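Local coordinates for protein probable hydrogenase maturation factor HypB (Methanocaldococcus jannaschii, PDB 2HF9) that binds GTP as a homodimer and probably hydrolyses it slowly, an activity needed for nickel insertion during the maturation of [NiFe] hydrogenases, at residues A[39-44]-A[219-224]; A[53-58]-A[121-126]; A[70-75]-A[82-87]. All coordinates share one frame; numbering follows the deposited sequence.

Overall arrangement
From the N terminus, strand 39-45 leads into helix 51-62, strand 68-74 and helix 78-85. Interaction 3 closes the shortest loop, turning 82-87 back over 70-75 after only six residues. It is nested inside interaction 2, where helix segment 53-58 meets segment 121-126, which carries strand 121-125. Interaction 1 encloses both, bringing the C-terminal helix segment 219-224 back to strand segment 39-44. All three reach one parallel sheet, in which 68-74, 121-125 and 39-45 are consecutive strands. Interactions 1 and 2 touch through the pairing of 39-44 with 121-126, and interactions 2 and 3 through E125 and E56; both of these last two also touch the bound nucleotide analogue.

Interaction 1: A[39-44]-A[219-224]; sequences VAFDFM and EKSVKE
F41 and S221 meet where the far edge of the phenyl ring runs into the C-terminal helix. CE2 and CZ of F41 each lie 3.6 Å from S221 CB, so the serine methylene abuts the CE2-CZ edge of the ring, near its plane, and does not lie over a face. S221 OG is also in the ring plane, 3.8 Å from F41 CE2. This hydroxyl points back along its own helix, where it is hydrogen-bonded to the carbonyl oxygen of F217, one turn earlier; with its polar end satisfied there, the serine presents mainly carbon to the aromatic edge. F41 CG stands beside the backbone N and opposite the carbonyl carbon (chi1 -65°), which sends the ring out from the strand toward the helix.

Two residues earlier on the same side of the strand, V39 makes the second point of contact. Its CG2 methyl lies 4.1 Å from both CA and CG2 of V222, and the two branched side chains cross obliquely. With V39 CG1 anti to the backbone N (chi1 -173°), CG2 stands beside that N and opposite the carbonyl carbon, and it is this branch that meets V222. These are loose van der Waals contacts between apolar groups. The local strand and helix axes come within 9.1 Å and run at 134° to one another. The strand's contacts lie at V39 and F41, in the first half of the segment.

The segment 39-44 is an inner strand of the parallel sheet, flanked by strands 121-125 and 142-148. F41 and S221 both also touch K142 of strand 142-148, while V222 rests on L121 of strand 121-125. The C-terminal helix 211-224 is thus laid over three neighbouring strands, and its E219 forms a salt bridge with K65 in the loop after helix 51-62.

Interaction 2: A[53-58]-A[121-126]; sequences LLIEKL and LLFIEN. With MG (magnesium ion), chain C; GSP (5'-guanosine-diphosphate-monothiophosphate), chain E.
Helix segment 53-58 and strand segment 121-125 run nearly antiparallel, at 166° with their axes coming within 10.0 Å, and the CA atoms of I55 and F123 are the nearest pair. This is the P-loop NTPase fold: helix 51-62 follows what fits a Walker A loop and packs on the parallel sheet beside the nucleotide. F123 slots its ring against two residues one turn apart, CD1 lying 4.1 Å from I55 CG2 and CE1 3.9 Å from L58 CB. Both carbons approach obliquely. F43 of the adjacent strand meets the F123 ring with the two planes close to perpendicular, and so borders the same apolar layer.

Two residues along the strand, toward the nucleotide, I55 CD1 lies 3.8 Å from E125 CB and also touches OE1, packing along the stem of the glutamate. E125 has CG anti to the backbone N (chi1 -174°) and an extended chain, which carries its carboxylate to the magnesium ion. E125 OE2 binds the magnesium at 2.1 Å, and O3G and O2B of the nucleotide analogue, water 1, T52 and D80 make up the other ligands. On the helix side, L53 CD2 touches the guanine at C8, while L53 N donates to O1A of the alpha phosphate at 2.9 Å with an N-H...O angle of 157°.

Interaction 3: A[70-75]-A[82-87]; sequences CIAGDV and ERMEKH. With GSP (5'-guanosine-diphosphate-monothiophosphate), chain E.
O2A of the alpha phosphate is gripped twice: R83 NH1 donates to it at 2.9 Å with an N-H...O angle of 157°, and a magnesium-bound water donates to the same oxygen. O2A lies near the guanidinium plane, at its edge. R83 NH2 adds a weak, longer bond to O1A, so both terminal nitrogens face the phosphate. A bend at chi3 (72°) turns the otherwise extended arginine toward the alpha phosphate. E56 of helix 51-62 forms a salt bridge with R83 NH2 through OE2 and would be expected to steady the guanidinium; its other carboxylate oxygen, OE1, forms a salt bridge with K86 NZ.

The apolar part of the contact rests on M84. Its chain is extended beyond CG and reaches across to the strand, setting M84 SD 3.5 Å from C70 CB and 3.8 Å from C70 SG. Further along the strand, A72 CB lies 4.1 Å from both M84 SD and CE, so the thioether runs alongside two residues that project from one side of the strand. Here helix 78-85 forms the crossover of a beta-alpha-beta unit, linking the parallel neighbours 68-74 and 90-95, and M84 also touches V91 of the second strand. M84 lies against the E125 side chain of strand 121-125 as well.

H87 N donates to M84 O at 3.3 Å, and the imidazole of H87 has R83 O at its edge, in the ring plane. H87 ND1 is hydrogen-bonded to D60, a further tie to helix 51-62. At the far end of the strand, D74 and V75 pack on K158 of the second subunit, the lysine that hydrogen-bonds this same nucleotide across the dimer interface.

Interaction 1: A[39-44]-A[219-224]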
loop_
_atom_site.group_PDB
_atom_site.type_symbol
_atom_site.label_atom_id
_atom_site.label_comp_id
_atom_site.label_asym_id
_atom_site.label_seq_id
_atom_site.Cartn_x
_atom_site.Cartn_y
_atom_site.Cartn_z
ATOM N N VAL A 39 5.769 -7.359 25.972
ATOM C CA VAL A 39 4.506 -7.292 25.248
ATOM C C VAL A 39 4.789 -6.728 23.857
ATOM O O VAL A 39 5.343 -5.632 23.725
ATOM C CB VAL A 39 3.431 -6.464 26.003
ATOM C CG1 VAL A 39 2.088 -6.566 25.292
ATOM C CG2 VAL A 39 3.291 -6.954 27.447
ATOM N N ALA A 40 4.429 -7.498 22.832
ATOM C CA ALA A 40 4.764 -7.168 21.448
ATOM C C ALA A 40 3.559 -6.758 20.607
ATOM O O ALA A 40 2.474 -7.332 20.729
ATOM C CB ALA A 40 5.493 -8.326 20.787
ATOM N N PHE A 41 3.780 -5.773 19.740
ATOM C CA PHE A 41 2.738 -5.202 18.893
ATOM C C PHE A 41 3.155 -5.204 17.419
ATOM O O PHE A 41 4.241 -4.734 17.068
ATOM C CB PHE A 41 2.400 -3.773 19.346
ATOM C CG PHE A 41 1.782 -3.693 20.720
ATOM C CD1 PHE A 41 2.582 -3.612 21.858
ATOM C CD2 PHE A 41 0.397 -3.683 20.875
ATOM C CE1 PHE A 41 2.013 -3.536 23.129
ATOM C CE2 PHE A 41 -0.180 -3.600 22.145
ATOM C CZ PHE A 41 0.634 -3.527 23.272
ATOM N N ASP A 42 2.279 -5.735 16.570
ATOM C CA ASP A 42 2.486 -5.773 15.126
ATOM C C ASP A 42 1.757 -4.582 14.481
ATOM O O ASP A 42 0.528 -4.525 14.483
ATOM C CB ASP A 42 1.975 -7.120 14.577
ATOM C CG ASP A 42 2.132 -7.265 13.063
ATOM O OD1 ASP A 42 2.668 -6.367 12.388
ATOM O OD2 ASP A 42 1.708 -8.310 12.542
ATOM N N PHE A 43 2.533 -3.632 13.958
ATOM C CA PHE A 43 1.997 -2.451 13.289
ATOM C C PHE A 43 1.951 -2.684 11.785
ATOM O O PHE A 43 2.989 -2.685 11.118
ATOM C CB PHE A 43 2.850 -1.212 13.590
ATOM C CG PHE A 43 2.746 -0.726 15.007
ATOM C CD1 PHE A 43 3.504 -1.315 16.017
ATOM C CD2 PHE A 43 1.914 0.342 15.328
ATOM C CE1 PHE A 43 3.415 -0.866 17.331
ATOM C CE2 PHE A 43 1.820 0.805 16.640
ATOM C CZ PHE A 43 2.575 0.198 17.643
ATOM N N MET A 44 0.741 -2.898 11.276
ATOM C CA MET A 44 0.486 -3.083 9.853
ATOM C C MET A 44 -0.200 -1.846 9.286
ATOM O O MET A 44 -0.712 -1.018 10.036
ATOM C CB MET A 44 -0.421 -4.302 9.625
ATOM C CG MET A 44 0.212 -5.653 9.949
ATOM S SD MET A 44 -1.009 -6.985 9.920
ATOM C CE MET A 44 -1.854 -6.691 11.476
ATOM N N GLU A 219 -1.663 0.253 26.928
ATOM C CA GLU A 219 -1.642 -0.034 28.363
ATOM C C GLU A 219 -2.582 -1.169 28.759
ATOM O O GLU A 219 -2.200 -2.047 29.536
ATOM C CB GLU A 219 -1.951 1.230 29.172
ATOM C CG GLU A 219 -0.859 2.297 29.103
ATOM C CD GLU A 219 0.308 2.034 30.046
ATOM O OE1 GLU A 219 0.431 0.912 30.586
ATOM O OE2 GLU A 219 1.110 2.965 30.247
ATOM N N LYS A 220 -3.806 -1.140 28.224
ATOM C CA LYS A 220 -4.790 -2.205 28.431
ATOM C C LYS A 220 -4.256 -3.559 27.964
ATOM O O LYS A 220 -4.427 -4.570 28.654
ATOM C CB LYS A 220 -6.103 -1.876 27.712
ATOM C CG LYS A 220 -7.231 -2.884 27.929
ATOM C CD LYS A 220 -8.511 -2.428 27.239
ATOM C CE LYS A 220 -9.661 -3.398 27.478
ATOM N NZ LYS A 220 -9.576 -4.615 26.615
ATOM N N SER A 221 -3.603 -3.563 26.801
ATOM C CA SER A 221 -3.012 -4.776 26.229
ATOM C C SER A 221 -1.926 -5.364 27.128
ATOM O O SER A 221 -1.865 -6.582 27.322
ATOM C CB SER A 221 -2.442 -4.494 24.838
ATOM O OG SER A 221 -3.465 -4.121 23.935
ATOM N N VAL A 222 -1.079 -4.492 27.671
ATOM C CA VAL A 222 -0.022 -4.899 28.597
ATOM C C VAL A 222 -0.632 -5.561 29.836
ATOM O O VAL A 222 -0.212 -6.649 30.237
ATOM C CB VAL A 222 0.896 -3.704 28.990
ATOM C CG1 VAL A 222 1.879 -4.096 30.094
ATOM C CG2 VAL A 222 1.658 -3.194 27.775
ATOM N N LYS A 223 -1.645 -4.922 30.413
ATOM C CA LYS A 223 -2.270 -5.440 31.629
ATOM C C LYS A 223 -3.004 -6.768 31.426
ATOM O O LYS A 223 -3.086 -7.566 32.355
ATOM C CB LYS A 223 -3.201 -4.398 32.261
ATOM C CG LYS A 223 -2.523 -3.105 32.750
ATOM C CD LYS A 223 -1.481 -3.345 33.850
ATOM C CE LYS A 223 -0.057 -3.189 33.322
ATOM N NZ LYS A 223 0.947 -3.778 34.246
ATOM N N GLU A 224 -3.513 -7.008 30.216
ATOM C CA GLU A 224 -4.343 -8.190 29.947
ATOM C C GLU A 224 -3.585 -9.476 29.556
ATOM O O GLU A 224 -4.186 -10.552 29.520
ATOM C CB GLU A 224 -5.429 -7.873 28.903
ATOM C CG GLU A 224 -4.906 -7.750 27.477
ATOM C CD GLU A 224 -5.997 -7.784 26.420
ATOM O OE1 GLU A 224 -6.766 -6.801 26.317
ATOM O OE2 GLU A 224 -6.070 -8.795 25.682
#

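Interaction 2: A[53-58]-A[121-126]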
loop_
_atom_site.group_PDB
_atom_site.type_symbol
_atom_site.label_atom_id
_atom_site.label_comp_id
_atom_site.label_asym_id
_atom_site.label_seq_id
_atom_site.Cartn_x
_atom_site.Cartn_y
_atom_site.Cartn_z
ATOM N N LEU A 53 5.523 7.273 12.360
ATOM C CA LEU A 53 5.187 8.438 13.174
ATOM C C LEU A 53 4.435 8.043 14.449
ATOM O O LEU A 53 4.691 8.598 15.515
ATOM C CB LEU A 53 4.401 9.473 12.368
ATOM C CG LEU A 53 4.238 10.868 12.993
ATOM C CD1 LEU A 53 5.569 11.468 13.458
ATOM C CD2 LEU A 53 3.543 11.802 12.010
ATOM N N LEU A 54 3.524 7.078 14.337
ATOM C CA LEU A 54 2.812 6.547 15.500
ATOM C C LEU A 54 3.773 5.891 16.487
ATOM O O LEU A 54 3.704 6.146 17.693
ATOM C CB LEU A 54 1.723 5.552 15.075
ATOM C CG LEU A 54 0.915 4.875 16.194
ATOM C CD1 LEU A 54 0.203 5.901 17.087
ATOM C CD2 LEU A 54 -0.081 3.873 15.620
ATOM N N ILE A 55 4.665 5.050 15.969
ATOM C CA ILE A 55 5.655 4.359 16.800
ATOM C C ILE A 55 6.569 5.375 17.502
ATOM O O ILE A 55 6.835 5.254 18.707
ATOM C CB ILE A 55 6.455 3.307 15.976
ATOM C CG1 ILE A 55 5.597 2.057 15.747
ATOM C CG2 ILE A 55 7.770 2.929 16.674
ATOM C CD1 ILE A 55 6.136 1.104 14.692
ATOM N N GLU A 56 7.008 6.384 16.752
ATOM C CA GLU A 56 7.826 7.478 17.292
ATOM C C GLU A 56 7.132 8.167 18.461
ATOM O O GLU A 56 7.729 8.346 19.522
ATOM C CB GLU A 56 8.148 8.510 16.208
ATOM C CG GLU A 56 9.167 8.051 15.182
ATOM C CD GLU A 56 9.494 9.131 14.171
ATOM O OE1 GLU A 56 10.649 9.591 14.155
ATOM O OE2 GLU A 56 8.600 9.535 13.407
ATOM N N LYS A 57 5.869 8.539 18.261
ATOM C CA LYS A 57 5.074 9.181 19.308
ATOM C C LYS A 57 4.874 8.269 20.515
ATOM O O LYS A 57 4.949 8.725 21.658
ATOM C CB LYS A 57 3.718 9.662 18.762
ATOM C CG LYS A 57 3.805 10.799 17.741
ATOM C CD LYS A 57 4.329 12.081 18.360
ATOM C CE LYS A 57 4.283 13.239 17.378
ATOM N NZ LYS A 57 4.820 14.477 18.019
ATOM N N LEU A 58 4.621 6.984 20.261
ATOM C CA LEU A 58 4.484 6.005 21.341
ATOM C C LEU A 58 5.762 5.841 22.165
ATOM O O LEU A 58 5.702 5.809 23.400
ATOM C CB LEU A 58 4.003 4.653 20.809
ATOM C CG LEU A 58 2.544 4.581 20.338
ATOM C CD1 LEU A 58 2.283 3.241 19.667
ATOM C CD2 LEU A 58 1.564 4.804 21.483
ATOM N N LEU A 121 8.428 -3.452 26.150
ATOM C CA LEU A 121 7.549 -3.341 24.986
ATOM C C LEU A 121 8.319 -3.533 23.690
ATOM O O LEU A 121 9.418 -3.007 23.530
ATOM C CB LEU A 121 6.856 -1.973 24.947
ATOM C CG LEU A 121 5.981 -1.525 26.118
ATOM C CD1 LEU A 121 5.410 -0.139 25.839
ATOM C CD2 LEU A 121 4.863 -2.516 26.390
ATOM N N LEU A 122 7.723 -4.278 22.765
ATOM C CA LEU A 122 8.284 -4.451 21.431
ATOM C C LEU A 122 7.309 -3.951 20.369
ATOM O O LEU A 122 6.181 -4.439 20.275
ATOM C CB LEU A 122 8.639 -5.925 21.177
ATOM C CG LEU A 122 9.163 -6.301 19.783
ATOM C CD1 LEU A 122 10.463 -5.582 19.444
ATOM C CD2 LEU A 122 9.340 -7.812 19.668
ATOM N N PHE A 123 7.750 -2.974 19.585
ATOM C CA PHE A 123 6.960 -2.461 18.468
ATOM C C PHE A 123 7.571 -2.960 17.167
ATOM O O PHE A 123 8.729 -2.663 16.863
ATOM C CB PHE A 123 6.916 -0.924 18.457
ATOM C CG PHE A 123 6.308 -0.300 19.695
ATOM C CD1 PHE A 123 6.772 0.938 20.149
ATOM C CD2 PHE A 123 5.278 -0.927 20.394
ATOM C CE1 PHE A 123 6.226 1.542 21.283
ATOM C CE2 PHE A 123 4.723 -0.336 21.536
ATOM C CZ PHE A 123 5.203 0.905 21.981
ATOM N N ILE A 124 6.796 -3.723 16.407
ATOM C CA ILE A 124 7.251 -4.218 15.114
ATOM C C ILE A 124 6.533 -3.482 13.990
ATOM O O ILE A 124 5.305 -3.554 13.888
ATOM C CB ILE A 124 7.002 -5.739 14.956
ATOM C CG1 ILE A 124 7.554 -6.519 16.154
ATOM C CG2 ILE A 124 7.590 -6.243 13.631
ATOM C CD1 ILE A 124 7.328 -8.026 16.063
ATOM N N GLU A 125 7.288 -2.769 13.156
ATOM C CA GLU A 125 6.691 -2.168 11.970
ATOM C C GLU A 125 6.777 -3.129 10.799
ATOM O O GLU A 125 7.857 -3.382 10.261
ATOM C CB GLU A 125 7.315 -0.820 11.607
ATOM C CG GLU A 125 6.583 -0.150 10.450
ATOM C CD GLU A 125 6.983 1.289 10.236
ATOM O OE1 GLU A 125 7.506 1.911 11.176
ATOM O OE2 GLU A 125 6.783 1.807 9.117
ATOM N N ASN A 126 5.620 -3.666 10.426
ATOM C CA ASN A 126 5.505 -4.583 9.310
ATOM C C ASN A 126 5.685 -3.831 7.995
ATOM O O ASN A 126 5.723 -2.597 7.977
ATOM C CB ASN A 126 4.130 -5.254 9.349
ATOM C CG ASN A 126 4.166 -6.696 8.895
ATOM O OD1 ASN A 126 4.805 -7.040 7.896
ATOM N ND2 ASN A 126 3.461 -7.550 9.622
HETATM MG MG MG C . 7.363 3.668 8.227
HETATM P PG GSP E . 5.992 3.491 5.337
HETATM O O3B GSP E . 5.086 4.713 5.862
HETATM S S1G GSP E . 4.988 2.295 4.608
HETATM O O2G GSP E . 6.956 4.094 4.298
HETATM O O3G GSP E . 6.793 2.915 6.517
HETATM P PB GSP E . 4.516 4.856 7.364
HETATM O O1B GSP E . 3.209 4.172 7.440
HETATM O O2B GSP E . 5.464 4.404 8.399
HETATM P PA GSP E . 5.045 7.638 8.040
HETATM O O1A GSP E . 5.092 7.598 9.521
HETATM O O2A GSP E . 6.405 7.684 7.445
HETATM O O3A GSP E . 4.169 6.432 7.431
HETATM O "O5'" GSP E . 4.138 8.884 7.601
HETATM C "C5'" GSP E . 3.876 9.153 6.238
HETATM C "C4'" GSP E . 3.638 10.647 6.042
HETATM O "O4'" GSP E . 2.396 11.033 6.605
HETATM C "C3'" GSP E . 4.696 11.517 6.701
HETATM O "O3'" GSP E . 4.928 12.585 5.811
HETATM C "C2'" GSP E . 4.031 12.020 7.963
HETATM O "O2'" GSP E . 4.488 13.293 8.335
HETATM C "C1'" GSP E . 2.575 12.081 7.546
HETATM N N9 GSP E . 1.573 11.863 8.601
HETATM C C8 GSP E . 1.430 10.778 9.431
HETATM N N7 GSP E . 0.339 10.983 10.201
HETATM C C5 GSP E . -0.222 12.167 9.864
HETATM C C6 GSP E . -1.344 12.853 10.327
HETATM O O6 GSP E . -2.039 12.375 11.222
HETATM N N1 GSP E . -1.673 14.072 9.762
HETATM C C2 GSP E . -0.891 14.609 8.753
HETATM N N2 GSP E . -1.207 15.784 8.218
HETATM N N3 GSP E . 0.220 13.924 8.294
HETATM C C4 GSP E . 0.541 12.722 8.845
HETATM O O HOH W 1 7.958 5.445 7.416
#

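Interaction 3: A[70-75]-A[82-87]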
loop_
_atom_site.group_PDB
_atom_site.type_symbol
_atom_site.label_atom_id
_atom_site.label_comp_id
_atom_site.label_asym_id
_atom_site.label_seq_id
_atom_site.Cartn_x
_atom_site.Cartn_y
_atom_site.Cartn_z
ATOM N N CYS A 70 12.302 -1.884 19.052
ATOM C CA CYS A 70 11.589 -1.960 17.783
ATOM C C CYS A 70 12.234 -2.921 16.794
ATOM O O CYS A 70 13.447 -3.141 16.815
ATOM C CB CYS A 70 11.494 -0.583 17.128
ATOM S SG CYS A 70 10.658 0.652 18.123
ATOM N N ILE A 71 11.392 -3.488 15.940
ATOM C CA ILE A 71 11.822 -4.190 14.742
ATOM C C ILE A 71 11.200 -3.434 13.571
ATOM O O ILE A 71 9.976 -3.287 13.499
ATOM C CB ILE A 71 11.369 -5.679 14.742
ATOM C CG1 ILE A 71 12.130 -6.468 15.812
ATOM C CG2 ILE A 71 11.578 -6.316 13.361
ATOM C CD1 ILE A 71 11.486 -7.809 16.197
ATOM N N ALA A 72 12.045 -2.935 12.679
ATOM C CA ALA A 72 11.588 -2.171 11.525
ATOM C C ALA A 72 11.888 -2.937 10.248
ATOM O O ALA A 72 13.050 -3.068 9.848
ATOM C CB ALA A 72 12.247 -0.801 11.495
ATOM N N GLY A 73 10.835 -3.455 9.622
ATOM C CA GLY A 73 10.972 -4.188 8.373
ATOM C C GLY A 73 10.477 -3.396 7.177
ATOM O O GLY A 73 9.361 -2.878 7.181
ATOM N N ASP A 74 11.323 -3.292 6.157
ATOM C CA ASP A 74 10.944 -2.714 4.864
ATOM C C ASP A 74 12.015 -3.069 3.840
ATOM O O ASP A 74 13.055 -3.608 4.208
ATOM C CB ASP A 74 10.770 -1.195 4.967
ATOM C CG ASP A 74 9.930 -0.616 3.833
ATOM O OD1 ASP A 74 9.297 -1.379 3.068
ATOM O OD2 ASP A 74 9.907 0.620 3.702
ATOM N N VAL A 75 11.753 -2.777 2.565
ATOM C CA VAL A 75 12.719 -3.007 1.481
ATOM C C VAL A 75 14.080 -2.403 1.839
ATOM O O VAL A 75 15.108 -3.083 1.789
ATOM C CB VAL A 75 12.233 -2.417 0.131
ATOM C CG1 VAL A 75 13.049 -2.989 -1.030
ATOM C CG2 VAL A 75 10.745 -2.698 -0.085
ATOM N N GLU A 82 16.379 4.317 11.527
ATOM C CA GLU A 82 17.061 5.551 11.940
ATOM C C GLU A 82 16.121 6.517 12.670
ATOM O O GLU A 82 16.514 7.153 13.659
ATOM C CB GLU A 82 17.729 6.233 10.740
ATOM C CG GLU A 82 19.002 5.530 10.259
ATOM C CD GLU A 82 19.528 6.063 8.933
ATOM O OE1 GLU A 82 19.131 7.175 8.522
ATOM O OE2 GLU A 82 20.351 5.364 8.298
ATOM N N ARG A 83 14.880 6.608 12.192
ATOM C CA ARG A 83 13.844 7.418 12.849
ATOM C C ARG A 83 13.547 6.932 14.268
ATOM O O ARG A 83 13.492 7.734 15.197
ATOM C CB ARG A 83 12.564 7.476 12.004
ATOM C CG ARG A 83 12.597 8.548 10.919
ATOM C CD ARG A 83 11.438 8.435 9.934
ATOM N NE ARG A 83 10.152 8.835 10.512
ATOM C CZ ARG A 83 8.992 8.816 9.857
ATOM N NH1 ARG A 83 8.934 8.418 8.593
ATOM N NH2 ARG A 83 7.880 9.191 10.475
ATOM N N MET A 84 13.377 5.622 14.437
ATOM C CA MET A 84 13.090 5.047 15.753
ATOM C C MET A 84 14.273 5.148 16.708
ATOM O O MET A 84 14.089 5.306 17.917
ATOM C CB MET A 84 12.652 3.593 15.621
ATOM C CG MET A 84 11.354 3.422 14.867
ATOM S SD MET A 84 11.054 1.703 14.476
ATOM C CE MET A 84 9.757 1.895 13.258
ATOM N N GLU A 85 15.480 5.048 16.152
ATOM C CA GLU A 85 16.722 5.139 16.920
ATOM C C GLU A 85 16.909 6.485 17.625
ATOM O O GLU A 85 17.328 6.523 18.782
ATOM C CB GLU A 85 17.929 4.835 16.027
ATOM C CG GLU A 85 18.208 3.354 15.844
ATOM C CD GLU A 85 19.351 3.068 14.878
ATOM O OE1 GLU A 85 20.069 4.009 14.472
ATOM O OE2 GLU A 85 19.534 1.887 14.522
ATOM N N LYS A 86 16.590 7.581 16.940
ATOM C CA LYS A 86 16.768 8.915 17.524
ATOM C C LYS A 86 15.782 9.205 18.665
ATOM O O LYS A 86 15.973 10.151 19.430
ATOM C CB LYS A 86 16.745 10.020 16.455
ATOM C CG LYS A 86 15.436 10.173 15.703
ATOM C CD LYS A 86 15.308 11.560 15.080
ATOM C CE LYS A 86 14.323 11.557 13.916
ATOM N NZ LYS A 86 12.980 10.998 14.273
ATOM N N HIS A 87 14.745 8.373 18.780
ATOM C CA HIS A 87 13.766 8.494 19.860
ATOM C C HIS A 87 14.120 7.665 21.099
ATOM O O HIS A 87 13.382 7.666 22.084
ATOM C CB HIS A 87 12.358 8.163 19.352
ATOM C CG HIS A 87 11.800 9.196 18.424
ATOM N ND1 HIS A 87 11.021 10.246 18.861
ATOM C CD2 HIS A 87 11.928 9.354 17.087
ATOM C CE1 HIS A 87 10.686 11.002 17.831
ATOM N NE2 HIS A 87 11.219 10.480 16.741
HETATM P PG GSP E . 5.992 3.491 5.337
HETATM O O3B GSP E . 5.086 4.713 5.862
HETATM S S1G GSP E . 4.988 2.295 4.608
HETATM O O2G GSP E . 6.956 4.094 4.298
HETATM O O3G GSP E . 6.793 2.915 6.517
HETATM P PB GSP E . 4.516 4.856 7.364
HETATM O O1B GSP E . 3.209 4.172 7.440
HETATM O O2B GSP E . 5.464 4.404 8.399
HETATM P PA GSP E . 5.045 7.638 8.040
HETATM O O1A GSP E . 5.092 7.598 9.521
HETATM O O2A GSP E . 6.405 7.684 7.445
HETATM O O3A GSP E . 4.169 6.432 7.431
HETATM O "O5'" GSP E . 4.138 8.884 7.601
HETATM C "C5'" GSP E . 3.876 9.153 6.238
HETATM C "C4'" GSP E . 3.638 10.647 6.042
HETATM O "O4'" GSP E . 2.396 11.033 6.605
HETATM C "C3'" GSP E . 4.696 11.517 6.701
HETATM O "O3'" GSP E . 4.928 12.585 5.811
HETATM C "C2'" GSP E . 4.031 12.020 7.963
HETATM O "O2'" GSP E . 4.488 13.293 8.335
HETATM C "C1'" GSP E . 2.575 12.081 7.546
HETATM N N9 GSP E . 1.573 11.863 8.601
HETATM C C8 GSP E . 1.430 10.778 9.431
HETATM N N7 GSP E . 0.339 10.983 10.201
HETATM C C5 GSP E . -0.222 12.167 9.864
HETATM C C6 GSP E . -1.344 12.853 10.327
HETATM O O6 GSP E . -2.039 12.375 11.222
HETATM N N1 GSP E . -1.673 14.072 9.762
HETATM C C2 GSP E . -0.891 14.609 8.753
HETATM N N2 GSP E . -1.207 15.784 8.218
HETATM N N3 GSP E . 0.220 13.924 8.294
HETATM C C4 GSP E . 0.541 12.722 8.845
#